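PDB 3FXG: rhamnonate dehydratase from Gibberella zeae PH-1, which probably dehydrates L-rhamnonate to a 2-keto-3-deoxy sugar acid, as a magnesium-dependent lyase of the enolase superfamily. Local coordinates for residues E150-L155 against P383-T388. Sequence-based numbering, arbitrary orientation.
Sequences EPVYRL and PGFGLT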
ATOM      1  N   GLU A 150      38.650 -32.654  -3.345  1.00 15.82           N
ATOM      2  CA  GLU A 150      37.715 -32.374  -2.257  1.00 14.96           C
ATOM      3  C   GLU A 150      36.270 -32.524  -2.729  1.00 14.17           C
ATOM      4  O   GLU A 150      35.974 -32.349  -3.911  1.00 12.90           O
ATOM      5  CB  GLU A 150      37.914 -30.945  -1.726  1.00 16.07           C
ATOM      6  CG  GLU A 150      39.233 -30.700  -0.999  1.00 16.57           C
ATOM      7  CD  GLU A 150      39.313 -29.310  -0.365  1.00 21.54           C
ATOM      8  OE1 GLU A 150      38.474 -28.999   0.512  1.00 18.16           O
ATOM      9  OE2 GLU A 150      40.218 -28.527  -0.741  1.00 19.41           O
ATOM     10  N   PRO A 151      35.351 -32.868  -1.810  1.00 12.85           N
ATOM     11  CA  PRO A 151      33.944 -33.014  -2.195  1.00 11.80           C
ATOM     12  C   PRO A 151      33.437 -31.601  -2.451  1.00 10.26           C
ATOM     13  O   PRO A 151      33.949 -30.652  -1.862  1.00 10.10           O
ATOM     14  CB  PRO A 151      33.294 -33.620  -0.948  1.00 11.96           C
ATOM     15  CG  PRO A 151      34.453 -34.253  -0.200  1.00 11.31           C
ATOM     16  CD  PRO A 151      35.558 -33.259  -0.406  1.00 12.33           C
ATOM     17  N   VAL A 152      32.444 -31.447  -3.319  1.00 10.74           N
ATOM     18  CA  VAL A 152      31.918 -30.112  -3.608  1.00 11.35           C
ATOM     19  C   VAL A 152      31.412 -29.390  -2.361  1.00 11.86           C
ATOM     20  O   VAL A 152      31.631 -28.187  -2.204  1.00 11.88           O
ATOM     21  CB  VAL A 152      30.776 -30.169  -4.655  1.00  8.77           C
ATOM     22  CG1 VAL A 152      30.074 -28.815  -4.757  1.00  8.94           C
ATOM     23  CG2 VAL A 152      31.345 -30.551  -6.013  1.00  9.83           C
ATOM     24  N   TYR A 153      30.749 -30.114  -1.463  1.00 11.88           N
ATOM     25  CA  TYR A 153      30.216 -29.470  -0.268  1.00 12.22           C
ATOM     26  C   TYR A 153      31.295 -28.797   0.583  1.00 12.58           C
ATOM     27  O   TYR A 153      31.031 -27.796   1.246  1.00 13.12           O
ATOM     28  CB  TYR A 153      29.387 -30.471   0.560  1.00 12.74           C
ATOM     29  CG  TYR A 153      30.151 -31.401   1.487  1.00 13.72           C
ATOM     30  CD1 TYR A 153      30.409 -31.036   2.810  1.00 13.33           C
ATOM     31  CD2 TYR A 153      30.557 -32.668   1.062  1.00 13.74           C
ATOM     32  CE1 TYR A 153      31.043 -31.913   3.693  1.00 13.65           C
ATOM     33  CE2 TYR A 153      31.198 -33.556   1.940  1.00 12.50           C
ATOM     34  CZ  TYR A 153      31.431 -33.169   3.255  1.00 14.59           C
ATOM     35  OH  TYR A 153      32.026 -34.040   4.140  1.00 15.09           O
ATOM     36  N   ARG A 154      32.514 -29.328   0.548  1.00 12.33           N
ATOM     37  CA  ARG A 154      33.614 -28.744   1.318  1.00 12.09           C
ATOM     38  C   ARG A 154      34.148 -27.468   0.666  1.00 12.38           C
ATOM     39  O   ARG A 154      34.981 -26.767   1.247  1.00 12.51           O
ATOM     40  CB  ARG A 154      34.765 -29.747   1.457  1.00 12.15           C
ATOM     41  CG  ARG A 154      34.454 -30.947   2.327  1.00 13.58           C
ATOM     42  CD  ARG A 154      34.207 -30.541   3.773  1.00 14.96           C
ATOM     43  NE  ARG A 154      34.092 -31.711   4.639  1.00 12.95           N
ATOM     44  CZ  ARG A 154      33.657 -31.676   5.895  1.00 16.14           C
ATOM     45  NH1 ARG A 154      33.291 -30.525   6.447  1.00 14.35           N
ATOM     46  NH2 ARG A 154      33.573 -32.799   6.595  1.00 16.43           N
ATOM     47  N   LEU A 155      33.667 -27.175  -0.539  1.00 11.50           N
ATOM     48  CA  LEU A 155      34.094 -25.989  -1.279  1.00 11.99           C
ATOM     49  C   LEU A 155      33.059 -24.863  -1.245  1.00 11.98           C
ATOM     50  O   LEU A 155      33.349 -23.740  -1.649  1.00 11.96           O
ATOM     51  CB  LEU A 155      34.362 -26.349  -2.745  1.00 13.45           C
ATOM     52  CG  LEU A 155      35.424 -27.410  -3.045  1.00 13.25           C
ATOM     53  CD1 LEU A 155      35.554 -27.589  -4.559  1.00 15.42           C
ATOM     54  CD2 LEU A 155      36.750 -26.978  -2.443  1.00 13.39           C
ATOM     55  N   PRO A 383      35.778 -37.069  -4.378  1.00 17.21           N
ATOM     56  CA  PRO A 383      36.109 -35.897  -5.197  1.00 17.17           C
ATOM     57  C   PRO A 383      34.927 -35.368  -6.015  1.00 15.61           C
ATOM     58  O   PRO A 383      34.175 -36.142  -6.603  1.00 15.73           O
ATOM     59  CB  PRO A 383      37.244 -36.409  -6.080  1.00 18.21           C
ATOM     60  CG  PRO A 383      37.915 -37.424  -5.197  1.00 17.89           C
ATOM     61  CD  PRO A 383      36.738 -38.161  -4.619  1.00 17.99           C
ATOM     62  N   GLY A 384      34.775 -34.046  -6.048  1.00 14.03           N
ATOM     63  CA  GLY A 384      33.686 -33.444  -6.803  1.00 13.29           C
ATOM     64  C   GLY A 384      32.326 -33.876  -6.291  1.00 13.45           C
ATOM     65  O   GLY A 384      32.077 -33.836  -5.087  1.00 12.18           O
ATOM     66  N   PHE A 385      31.443 -34.280  -7.201  1.00 12.72           N
ATOM     67  CA  PHE A 385      30.113 -34.730  -6.811  1.00 14.19           C
ATOM     68  C   PHE A 385      30.106 -36.229  -6.524  1.00 14.44           C
ATOM     69  O   PHE A 385      29.057 -36.819  -6.272  1.00 14.37           O
ATOM     70  CB  PHE A 385      29.083 -34.372  -7.892  1.00 13.52           C
ATOM     71  CG  PHE A 385      28.668 -32.919  -7.869  1.00 12.94           C
ATOM     72  CD1 PHE A 385      28.014 -32.389  -6.759  1.00 12.90           C
ATOM     73  CD2 PHE A 385      28.951 -32.079  -8.941  1.00 12.64           C
ATOM     74  CE1 PHE A 385      27.649 -31.045  -6.715  1.00 12.38           C
ATOM     75  CE2 PHE A 385      28.590 -30.728  -8.909  1.00 11.25           C
ATOM     76  CZ  PHE A 385      27.940 -30.211  -7.795  1.00 10.22           C
ATOM     77  N   GLY A 386      31.293 -36.828  -6.562  1.00 14.64           N
ATOM     78  CA  GLY A 386      31.453 -38.243  -6.255  1.00 15.68           C
ATOM     79  C   GLY A 386      30.764 -39.286  -7.112  1.00 16.82           C
ATOM     80  O   GLY A 386      30.597 -40.427  -6.676  1.00 17.61           O
ATOM     81  N   LEU A 387      30.374 -38.920  -8.326  1.00 17.26           N
ATOM     82  CA  LEU A 387      29.705 -39.864  -9.212  1.00 18.12           C
ATOM     83  C   LEU A 387      30.675 -40.415 -10.248  1.00 19.71           C
ATOM     84  O   LEU A 387      31.373 -39.662 -10.922  1.00 19.64           O
ATOM     85  CB  LEU A 387      28.523 -39.188  -9.909  1.00 18.07           C
ATOM     86  CG  LEU A 387      27.382 -38.759  -8.987  1.00 17.89           C
ATOM     87  CD1 LEU A 387      26.400 -37.887  -9.752  1.00 19.98           C
ATOM     88  CD2 LEU A 387      26.686 -39.988  -8.425  1.00 20.34           C
ATOM     89  N   THR A 388      30.715 -41.738 -10.366  1.00 20.59           N
ATOM     90  CA  THR A 388      31.603 -42.389 -11.316  1.00 21.30           C
ATOM     91  C   THR A 388      30.786 -43.033 -12.427  1.00 20.14           C
ATOM     92  O   THR A 388      29.909 -43.861 -12.174  1.00 18.93           O
ATOM     93  CB  THR A 388      32.450 -43.466 -10.622  1.00 22.81           C
ATOM     94  OG1 THR A 388      31.589 -44.470 -10.079  1.00 28.85           O
ATOM     95  CG2 THR A 388      33.250 -42.858  -9.491  1.00 22.81           C
TER
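Pro151 and Gly384 form a single parallel beta bridge, their CA atoms 4.6 Å apart, with the Gly384 peptide units bonded to the residues flanking the proline. The bridge joins two loops of the enolase-superfamily fold: 150-155 lies between helix 128-148 and barrel strand 163-169, whereas the loop holding 383-388 comes after strand 374-376. Gly384 N donates to Glu150 O at 3.0 Å, while Val152 N donates to Gly384 O with an N-H...O angle of 154°. Gly384 O also receives a CA-H...O contact from Pro151 CA, at 3.5 Å.

Gly384 occupies the second position of a type II' turn, closed by Gly386 N bonding to Pro383 O, and has the positive phi of this turn position. The CB of Phe385 points away from 150-155, but CG lies anti to the carbonyl carbon and beside the backbone N, and the ring presents one face to Val152. Asp142 OD1, on helix 128-148, accepts the Phe385 N-H and ties the turn to that helix.

The apolar part of the contact is Val152 against Phe385. With CG1 anti to the backbone N (chi1 170°), CG2 lies beside that N and rests on the Gly384 carbonyl, 3.5 Å from Gly384 C. The same methyl makes a CH-pi contact over the middle of the Phe385 ring. Tyr330 and His333 of helix 329-335 meet this ring edge-to-face, and Leu305 packs on both Val152 and Phe385, so the pair is embedded among barrel helices. Glu150 OE1 forms salt bridges with Arg148 and Arg107 of the second subunit, placing the bridge beside a subunit interface. Val152 CG1 lies on the same face of the ring as CG2, displaced toward CE1 and 3.8 Å from Phe385 CE1, whereas CG2 stands 3.7 Å from the ring centroid and 6° off the normal.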